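Local atomic coordinates of 6-phosphogluconolactonase (Trypanosoma cruzi, PDB entry 6VYE), a protein that catalyses the hydrolysis of 6-phosphogluconolactone to 6-phosphogluconate, the second step of the oxidative pentose phosphate pathway. Residues A[79-84]-A[136-141]; A[146-151]-A[157-162]; A[209-214]-A[247-252]. One frame throughout, in Å; residues are numbered along the deposited sequence.

Interaction 1. Residues A[79-84]-A[136-141]; sequences FFFGDE and DAYEKK
The hydroxyl of Tyr138 takes the backbone NH of Phe81 as donor, with Phe81 N 2.9 Å from Tyr138 OH and an angle of 157° at the hydrogen, and donates a hydrogen bond to the carbonyl oxygen of Val113. Within this Rossmann-like alpha/beta fold, a single buried phenol thus links helix 128-146, the mixed sheet and a neighbouring loop: a worked example of how one tyrosine hydroxyl can accept from a strand and donate to a loop. The backbones of Phe80 and Gly82 bond to strand 46-50, whereas the intervening NH of Phe81 turns to the tyrosine. The backbone of Phe79 in turn bonds to Val113, so the strand and the loop that share the hydroxyl are also joined to each other. The side chain of Tyr138 leaves the helix with CG anti to the backbone N (chi1 -159°), a course that carries the ring across to the strand with its hydroxyl foremost. There the oxygen sits near the planes of the Phe80 and Phe81 rings, at an edge of each, and both phenylalanines are buried. Phe80 continues along the same helix to Ile142 and Leu145, while Phe81 packs against Ala99 and Leu104 of helix 95-104. Phe81 O lies at the edge of the tyrosine ring, near its plane, 3.5 Å from Tyr138 CE2.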
loop_
_atom_site.group_PDB
_atom_site.type_symbol
_atom_site.label_atom_id
_atom_site.label_comp_id
_atom_site.label_asym_id
_atom_site.label_seq_id
_atom_site.Cartn_x
_atom_site.Cartn_y
_atom_site.Cartn_z
ATOM N N PHE A 79 -0.194 9.876 -7.502
ATOM C CA PHE A 79 -0.840 8.602 -7.152
ATOM C C PHE A 79 -0.131 7.470 -7.900
ATOM O O PHE A 79 -0.195 7.416 -9.147
ATOM C CB PHE A 79 -2.337 8.677 -7.473
ATOM C CG PHE A 79 -3.112 9.679 -6.644
ATOM C CD1 PHE A 79 -3.600 9.320 -5.401
ATOM C CD2 PHE A 79 -3.391 10.949 -7.138
ATOM C CE1 PHE A 79 -4.304 10.227 -4.626
ATOM C CE2 PHE A 79 -4.102 11.863 -6.368
ATOM C CZ PHE A 79 -4.610 11.471 -5.143
ATOM N N PHE A 80 0.464 6.575 -7.130
ATOM C CA PHE A 80 1.069 5.291 -7.567
ATOM C C PHE A 80 0.263 4.157 -6.939
ATOM O O PHE A 80 -0.603 4.426 -6.136
ATOM C CB PHE A 80 2.516 5.223 -7.093
ATOM C CG PHE A 80 3.440 6.254 -7.692
ATOM C CD1 PHE A 80 3.489 7.552 -7.197
ATOM C CD2 PHE A 80 4.299 5.922 -8.729
ATOM C CE1 PHE A 80 4.347 8.503 -7.738
ATOM C CE2 PHE A 80 5.135 6.881 -9.293
ATOM C CZ PHE A 80 5.147 8.176 -8.804
ATOM N N PHE A 81 0.565 2.922 -7.294
ATOM C CA PHE A 81 -0.125 1.727 -6.755
ATOM C C PHE A 81 0.892 0.867 -6.027
ATOM O O PHE A 81 1.979 0.647 -6.584
ATOM C CB PHE A 81 -0.860 1.002 -7.877
ATOM C CG PHE A 81 -2.006 1.820 -8.394
ATOM C CD1 PHE A 81 -3.275 1.670 -7.856
ATOM C CD2 PHE A 81 -1.774 2.828 -9.317
ATOM C CE1 PHE A 81 -4.319 2.461 -8.307
ATOM C CE2 PHE A 81 -2.814 3.653 -9.727
ATOM C CZ PHE A 81 -4.089 3.447 -9.234
ATOM N N GLY A 82 0.545 0.481 -4.800
ATOM C CA GLY A 82 1.356 -0.448 -3.999
ATOM C C GLY A 82 1.328 -1.826 -4.624
ATOM O O GLY A 82 2.255 -2.565 -4.438
ATOM N N ASP A 83 0.219 -2.160 -5.275
ATOM C CA ASP A 83 0.078 -3.383 -6.089
ATOM C C ASP A 83 -1.016 -3.178 -7.138
ATOM O O ASP A 83 -1.844 -2.214 -7.046
ATOM C CB ASP A 83 -0.181 -4.627 -5.225
ATOM C CG ASP A 83 -1.537 -4.678 -4.566
ATOM O OD1 ASP A 83 -2.108 -3.589 -4.292
ATOM O OD2 ASP A 83 -2.009 -5.818 -4.311
ATOM N N GLU A 84 -0.992 -4.086 -8.104
ATOM C CA GLU A 84 -1.972 -4.139 -9.203
ATOM C C GLU A 84 -2.094 -5.592 -9.657
ATOM O O GLU A 84 -1.052 -6.249 -9.782
ATOM C CB GLU A 84 -1.527 -3.259 -10.374
ATOM C CG GLU A 84 -2.586 -3.168 -11.461
ATOM C CD GLU A 84 -3.948 -2.691 -10.954
ATOM O OE1 GLU A 84 -4.691 -3.522 -10.320
ATOM O OE2 GLU A 84 -4.257 -1.502 -11.164
ATOM N N ASP A 136 9.404 -4.566 -13.601
ATOM C CA ASP A 136 10.630 -3.848 -14.031
ATOM C C ASP A 136 10.222 -2.532 -14.711
ATOM O O ASP A 136 10.919 -1.517 -14.507
ATOM C CB ASP A 136 11.512 -4.685 -14.955
ATOM C CG ASP A 136 12.087 -5.957 -14.339
ATOM O OD1 ASP A 136 12.041 -6.110 -13.089
ATOM O OD2 ASP A 136 12.600 -6.808 -15.123
ATOM N N ALA A 137 9.164 -2.550 -15.515
ATOM C CA ALA A 137 8.681 -1.347 -16.233
ATOM C C ALA A 137 8.162 -0.334 -15.196
ATOM O O ALA A 137 8.526 0.846 -15.320
ATOM C CB ALA A 137 7.630 -1.711 -17.250
ATOM N N TYR A 138 7.438 -0.789 -14.161
ATOM C CA TYR A 138 6.902 0.116 -13.118
ATOM C C TYR A 138 8.051 0.657 -12.275
ATOM O O TYR A 138 8.058 1.860 -11.979
ATOM C CB TYR A 138 5.817 -0.570 -12.295
ATOM C CG TYR A 138 4.896 0.380 -11.587
ATOM C CD1 TYR A 138 4.215 1.349 -12.293
ATOM C CD2 TYR A 138 4.648 0.269 -10.234
ATOM C CE1 TYR A 138 3.336 2.216 -11.666
ATOM C CE2 TYR A 138 3.769 1.126 -9.590
ATOM C CZ TYR A 138 3.122 2.110 -10.306
ATOM O OH TYR A 138 2.258 2.978 -9.703
ATOM N N GLU A 139 9.021 -0.173 -11.916
ATOM C CA GLU A 139 10.244 0.299 -11.203
ATOM C C GLU A 139 10.896 1.470 -11.967
ATOM O O GLU A 139 11.242 2.503 -11.312
ATOM C CB GLU A 139 11.235 -0.843 -10.988
ATOM C CG GLU A 139 12.327 -0.500 -9.987
ATOM C CD GLU A 139 12.881 -1.665 -9.157
ATOM O OE1 GLU A 139 12.246 -2.758 -9.090
ATOM O OE2 GLU A 139 13.939 -1.473 -8.534
ATOM N N LYS A 140 11.057 1.356 -13.291
ATOM C CA LYS A 140 11.730 2.410 -14.103
ATOM C C LYS A 140 10.870 3.683 -14.062
ATOM O O LYS A 140 11.417 4.771 -13.917
ATOM C CB LYS A 140 11.973 1.944 -15.542
ATOM C CG LYS A 140 12.927 0.763 -15.710
ATOM C CD LYS A 140 12.761 0.084 -17.097
ATOM C CE LYS A 140 13.090 -1.405 -17.141
ATOM N NZ LYS A 140 12.063 -2.195 -17.880
ATOM N N LYS A 141 9.552 3.537 -14.127
ATOM C CA LYS A 141 8.604 4.671 -14.111
ATOM C C LYS A 141 8.749 5.397 -12.764
ATOM O O LYS A 141 8.949 6.605 -12.769
ATOM C CB LYS A 141 7.201 4.126 -14.394
ATOM C CG LYS A 141 6.193 5.154 -14.880
ATOM C CD LYS A 141 4.806 4.604 -15.105
ATOM C CE LYS A 141 4.563 4.065 -16.491
ATOM N NZ LYS A 141 3.318 3.260 -16.500
#

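Interaction 2. Residues A[146-151]-A[157-162]; sequences LGTQKV and EIPVFD
One face of the Phe161 ring receives the methyl CD1 of Leu146, which stands 4.1 Å from the ring centroid and 13° off the normal, a CH-pi contact; Phe80 and this ring meet edge-to-face. A second flat group, the Gln149 amide, has Val160 CG2 close to its carbon, oxygen and nitrogen alike, at 3.5 Å from Gln149 CD. Placing CG between the backbone N and the carbonyl carbon (chi1 53°) brings the glutamine chain to that valine. The backbones here form a short, weakly bonded beta hairpin, in which Gln149 and Ile158 form an antiparallel hydrogen-bonded pair: Gln149 N gives to Ile158 O at 2.9 Å, and Ile158 N to Gln149 O at 2.8 Å. The second bond is nearly straight, 170° at the hydrogen. Beyond the pair, a single water molecule bridges the two backbones, donating to Gly147 O at 2.9 Å and accepting from Val160 N at 2.8 Å. Gly147, with positive phi, is the first residue beyond helix 128-146 and leads into the hairpin. Thr148 OG1 gives a weak, long hydrogen bond to Glu157 OE2, and Val151 CG2 packs at 3.6 Å against Ile158 CG1.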
loop_
_atom_site.group_PDB
_atom_site.type_symbol
_atom_site.label_atom_id
_atom_site.label_comp_id
_atom_site.label_asym_id
_atom_site.label_seq_id
_atom_site.Cartn_x
_atom_site.Cartn_y
_atom_site.Cartn_z
ATOM N N LEU A 146 10.266 9.927 -9.272
ATOM C CA LEU A 146 10.621 10.222 -7.856
ATOM C C LEU A 146 12.133 10.334 -7.683
ATOM O O LEU A 146 12.542 10.910 -6.665
ATOM C CB LEU A 146 10.096 9.117 -6.935
ATOM C CG LEU A 146 8.589 8.855 -6.971
ATOM C CD1 LEU A 146 8.207 8.056 -5.766
ATOM C CD2 LEU A 146 7.783 10.144 -7.026
ATOM N N GLY A 147 12.913 9.741 -8.592
ATOM C CA GLY A 147 14.335 9.482 -8.332
ATOM C C GLY A 147 14.491 8.425 -7.256
ATOM O O GLY A 147 13.471 7.916 -6.724
ATOM N N THR A 148 15.738 8.086 -6.950
ATOM C CA THR A 148 16.095 6.961 -6.062
ATOM C C THR A 148 17.232 7.428 -5.161
ATOM O O THR A 148 17.808 8.498 -5.465
ATOM C CB THR A 148 16.452 5.708 -6.882
ATOM O OG1 THR A 148 17.578 6.023 -7.687
ATOM C CG2 THR A 148 15.356 5.224 -7.803
ATOM N N GLN A 149 17.511 6.678 -4.090
ATOM C CA GLN A 149 18.680 6.933 -3.216
ATOM C C GLN A 149 19.195 5.620 -2.626
ATOM O O GLN A 149 18.404 4.646 -2.550
ATOM C CB GLN A 149 18.350 7.962 -2.142
ATOM C CG GLN A 149 17.108 7.649 -1.333
ATOM C CD GLN A 149 16.791 8.813 -0.422
ATOM O OE1 GLN A 149 16.892 8.726 0.802
ATOM N NE2 GLN A 149 16.427 9.935 -1.025
ATOM N N LYS A 150 20.507 5.611 -2.348
ATOM C CA LYS A 150 21.236 4.609 -1.536
ATOM C C LYS A 150 20.619 4.607 -0.141
ATOM O O LYS A 150 20.366 5.705 0.410
ATOM C CB LYS A 150 22.732 4.941 -1.462
ATOM C CG LYS A 150 23.597 4.326 -2.554
ATOM C CD LYS A 150 23.959 2.870 -2.291
ATOM C CE LYS A 150 25.072 2.357 -3.184
ATOM N NZ LYS A 150 24.864 2.737 -4.603
ATOM N N VAL A 151 20.340 3.405 0.363
ATOM C CA VAL A 151 19.654 3.146 1.660
ATOM C C VAL A 151 20.316 1.906 2.280
ATOM O O VAL A 151 20.659 0.970 1.516
ATOM C CB VAL A 151 18.130 2.975 1.459
ATOM C CG1 VAL A 151 17.462 4.257 0.961
ATOM C CG2 VAL A 151 17.786 1.814 0.521
ATOM N N GLU A 157 19.449 1.153 -5.084
ATOM C CA GLU A 157 18.873 2.519 -5.008
ATOM C C GLU A 157 17.345 2.388 -5.016
ATOM O O GLU A 157 16.766 1.722 -5.871
ATOM C CB GLU A 157 19.431 3.400 -6.122
ATOM C CG GLU A 157 20.144 4.617 -5.583
ATOM C CD GLU A 157 21.106 5.290 -6.537
ATOM O OE1 GLU A 157 22.115 4.654 -6.892
ATOM O OE2 GLU A 157 20.846 6.452 -6.901
ATOM N N ILE A 158 16.718 2.991 -4.030
ATOM C CA ILE A 158 15.286 2.774 -3.741
ATOM C C ILE A 158 14.627 4.144 -3.852
ATOM O O ILE A 158 15.182 5.157 -3.427
ATOM C CB ILE A 158 15.144 2.074 -2.367
ATOM C CG1 ILE A 158 15.850 0.716 -2.364
ATOM C CG2 ILE A 158 13.693 1.911 -1.947
ATOM C CD1 ILE A 158 15.250 -0.282 -3.330
ATOM N N PRO A 159 13.449 4.219 -4.498
ATOM C CA PRO A 159 12.621 5.408 -4.404
ATOM C C PRO A 159 12.086 5.497 -2.973
ATOM O O PRO A 159 11.880 4.493 -2.330
ATOM C CB PRO A 159 11.536 5.186 -5.459
ATOM C CG PRO A 159 11.416 3.681 -5.520
ATOM C CD PRO A 159 12.815 3.139 -5.262
ATOM N N VAL A 160 11.930 6.720 -2.488
ATOM C CA VAL A 160 11.445 7.014 -1.122
ATOM C C VAL A 160 10.060 7.619 -1.303
ATOM O O VAL A 160 9.965 8.734 -1.799
ATOM C CB VAL A 160 12.426 7.913 -0.354
ATOM C CG1 VAL A 160 11.866 8.378 0.983
ATOM C CG2 VAL A 160 13.743 7.191 -0.126
ATOM N N PHE A 161 9.031 6.822 -1.054
ATOM C CA PHE A 161 7.609 7.265 -1.087
ATOM C C PHE A 161 7.336 8.151 0.130
ATOM O O PHE A 161 7.893 7.921 1.216
ATOM C CB PHE A 161 6.679 6.064 -1.170
ATOM C CG PHE A 161 6.483 5.530 -2.566
ATOM C CD1 PHE A 161 5.522 6.063 -3.389
ATOM C CD2 PHE A 161 7.262 4.495 -3.055
ATOM C CE1 PHE A 161 5.297 5.525 -4.639
ATOM C CE2 PHE A 161 7.060 3.976 -4.316
ATOM C CZ PHE A 161 6.123 4.536 -5.134
ATOM N N ASP A 162 6.584 9.226 -0.077
ATOM C CA ASP A 162 6.081 10.064 1.026
ATOM C C ASP A 162 5.033 9.259 1.822
ATOM O O ASP A 162 5.131 9.240 3.053
ATOM C CB ASP A 162 5.482 11.361 0.470
ATOM C CG ASP A 162 6.527 12.272 -0.119
ATOM O OD1 ASP A 162 7.496 12.630 0.637
ATOM O OD2 ASP A 162 6.425 12.549 -1.332
HETATM O O HOH W 1 13.083 8.789 -3.961
#

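Interaction 3. Residues A[209-214]-A[247-252]; sequences LTPITI and SRFLRN
From CB, the side chain of Phe249 crosses from its 3-10 segment to the first turn of helix 211-215, an apolar joint without hydrogen bonds on one face of the Rossmann-like alpha/beta sheet. CG takes the position between the backbone N and the carbonyl carbon (chi1 73°), which swings the ring toward the helix, and chi2 of 81° turns its face to Pro211. The proline CB stands over that face, 3.8 Å from the Phe249 centroid and 14° off the normal, in a CH-pi contact. Along one side of the ring, Phe249 CD1 lies 3.7 Å from Pro211 CB, and Phe249 CE1 comes within 3.8 Å of Pro211 CA. Along the other, CD2 and CE2 look to the proline CG more loosely. At the tip, Phe249 CZ meets the methyl CD1 of Ile214 at 4.0 Å, near the ring plane and thus at its edge. The opposite face has Leu250 CG 4.2 Å above the plane, so the ring is sandwiched between a proline and its own chain neighbour.

The joint illustrates how two short helical segments can meet wholly through apolar side chains while polar bonds hold them elsewhere. Pro211 directly follows the N-cap residue Thr210, whose OG1 bonds to Arg189 O. Arg248 and Arg251 hold the end of helix 230-237 and the residues just after it, Arg251 by a salt bridge to Asp239. Toward the sheet, Ile214 and Leu250 both rest on Leu166 of strand 163-167, and Ile214 CG2 touches Leu250 CD2 at 3.8 Å.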
loop_
_atom_site.group_PDB
_atom_site.type_symbol
_atom_site.label_atom_id
_atom_site.label_comp_id
_atom_site.label_asym_id
_atom_site.label_seq_id
_atom_site.Cartn_x
_atom_site.Cartn_y
_atom_site.Cartn_z
ATOM N N LEU A 209 4.934 -3.472 -4.707
ATOM C CA LEU A 209 6.069 -2.878 -3.990
ATOM C C LEU A 209 6.580 -3.932 -3.010
ATOM O O LEU A 209 5.792 -4.842 -2.570
ATOM C CB LEU A 209 5.654 -1.597 -3.252
ATOM C CG LEU A 209 5.121 -0.455 -4.125
ATOM C CD1 LEU A 209 4.822 0.748 -3.229
ATOM C CD2 LEU A 209 6.076 -0.070 -5.255
ATOM N N THR A 210 7.865 -3.804 -2.703
ATOM C CA THR A 210 8.602 -4.796 -1.910
ATOM C C THR A 210 8.657 -4.306 -0.470
ATOM O O THR A 210 8.413 -3.130 -0.177
ATOM C CB THR A 210 9.979 -5.007 -2.543
ATOM O OG1 THR A 210 10.661 -3.747 -2.546
ATOM C CG2 THR A 210 9.852 -5.582 -3.934
ATOM N N PRO A 211 9.015 -5.188 0.473
ATOM C CA PRO A 211 9.273 -4.740 1.844
ATOM C C PRO A 211 10.292 -3.584 1.900
ATOM O O PRO A 211 10.049 -2.620 2.594
ATOM C CB PRO A 211 9.707 -6.040 2.548
ATOM C CG PRO A 211 9.028 -7.126 1.753
ATOM C CD PRO A 211 9.119 -6.646 0.310
ATOM N N ILE A 212 11.417 -3.659 1.191
ATOM C CA ILE A 212 12.483 -2.616 1.319
ATOM C C ILE A 212 11.888 -1.242 0.937
ATOM O O ILE A 212 12.231 -0.263 1.572
ATOM C CB ILE A 212 13.765 -2.961 0.538
ATOM C CG1 ILE A 212 14.919 -2.015 0.877
ATOM C CG2 ILE A 212 13.534 -3.004 -0.958
ATOM C CD1 ILE A 212 15.255 -1.941 2.383
ATOM N N THR A 213 10.979 -1.185 -0.017
ATOM C CA THR A 213 10.328 0.072 -0.443
ATOM C C THR A 213 9.437 0.616 0.665
ATOM O O THR A 213 9.512 1.794 0.879
ATOM C CB THR A 213 9.497 -0.071 -1.719
ATOM O OG1 THR A 213 10.357 -0.551 -2.747
ATOM C CG2 THR A 213 8.917 1.263 -2.139
ATOM N N ILE A 214 8.603 -0.230 1.284
ATOM C CA ILE A 214 7.677 0.167 2.371
ATOM C C ILE A 214 8.509 0.583 3.594
ATOM O O ILE A 214 8.191 1.617 4.268
ATOM C CB ILE A 214 6.674 -0.970 2.677
ATOM C CG1 ILE A 214 5.774 -1.214 1.470
ATOM C CG2 ILE A 214 5.869 -0.673 3.939
ATOM C CD1 ILE A 214 4.994 -2.496 1.526
ATOM N N SER A 247 3.570 -9.860 6.930
ATOM C CA SER A 247 3.561 -8.408 7.262
ATOM C C SER A 247 4.312 -8.075 8.580
ATOM O O SER A 247 4.370 -6.881 8.965
ATOM C CB SER A 247 2.139 -7.918 7.252
ATOM O OG SER A 247 1.402 -8.582 8.289
ATOM N N ARG A 248 4.889 -9.068 9.255
ATOM C CA ARG A 248 5.906 -8.919 10.340
ATOM C C ARG A 248 6.967 -7.865 10.000
ATOM O O ARG A 248 7.350 -7.113 10.926
ATOM C CB ARG A 248 6.620 -10.252 10.591
ATOM C CG ARG A 248 7.586 -10.210 11.766
ATOM C CD ARG A 248 6.889 -10.136 13.107
ATOM N NE ARG A 248 7.870 -10.120 14.204
ATOM C CZ ARG A 248 7.581 -9.941 15.484
ATOM N NH1 ARG A 248 6.325 -9.859 15.879
ATOM N NH2 ARG A 248 8.543 -9.896 16.370
ATOM N N PHE A 249 7.346 -7.712 8.730
ATOM C CA PHE A 249 8.425 -6.789 8.273
ATOM C C PHE A 249 8.060 -5.335 8.616
ATOM O O PHE A 249 8.974 -4.566 8.784
ATOM C CB PHE A 249 8.744 -6.972 6.785
ATOM C CG PHE A 249 7.706 -6.426 5.838
ATOM C CD1 PHE A 249 7.673 -5.074 5.521
ATOM C CD2 PHE A 249 6.761 -7.253 5.267
ATOM C CE1 PHE A 249 6.708 -4.568 4.663
ATOM C CE2 PHE A 249 5.811 -6.752 4.387
ATOM C CZ PHE A 249 5.775 -5.405 4.111
ATOM N N LEU A 250 6.776 -4.963 8.708
ATOM C CA LEU A 250 6.365 -3.559 9.014
ATOM C C LEU A 250 7.027 -3.075 10.314
ATOM O O LEU A 250 7.111 -1.845 10.505
ATOM C CB LEU A 250 4.843 -3.475 9.120
ATOM C CG LEU A 250 4.065 -3.724 7.821
ATOM C CD1 LEU A 250 2.588 -3.781 8.094
ATOM C CD2 LEU A 250 4.351 -2.652 6.759
ATOM N N ARG A 251 7.474 -3.986 11.193
ATOM C CA ARG A 251 8.171 -3.594 12.452
ATOM C C ARG A 251 9.485 -2.890 12.101
ATOM O O ARG A 251 9.982 -2.152 12.938
ATOM C CB ARG A 251 8.484 -4.791 13.353
ATOM C CG ARG A 251 7.249 -5.478 13.913
ATOM C CD ARG A 251 7.626 -6.717 14.697
ATOM N NE ARG A 251 8.408 -6.397 15.880
ATOM C CZ ARG A 251 7.900 -6.172 17.094
ATOM N NH1 ARG A 251 6.591 -6.206 17.303
ATOM N NH2 ARG A 251 8.712 -5.896 18.102
ATOM N N ASN A 252 10.044 -3.161 10.933
ATOM C CA ASN A 252 11.333 -2.583 10.478
ATOM C C ASN A 252 11.132 -1.236 9.774
ATOM O O ASN A 252 12.132 -0.671 9.283
ATOM C CB ASN A 252 12.033 -3.557 9.534
ATOM C CG ASN A 252 12.516 -4.805 10.245
ATOM O OD1 ASN A 252 12.485 -5.885 9.655
ATOM N ND2 ASN A 252 12.918 -4.674 11.497
#

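Read from the N terminus, the three contacts close one after another, and none nests within or crosses another. Interaction 1 closes the long excursion from strand 77-85 through helix 95-104 back to helix 128-146. That helix runs straight into interaction 2, which closes a short hairpin before the chain enters strand 163-167. Interaction 3 then ties the start of helix 211-215 to the segment preceding strand 256-262, closing the excursion through strand 219-224 and helix 230-237. In space they adjoin: Phe80 packs on Leu146 between interactions 1 and 2, Gly82 O probably accepts from Leu209 N between 1 and 3, and Ile158 touches Ile212 between 2 and 3. Sheet, helices and the inner side of the hairpin thus pack as one continuous body.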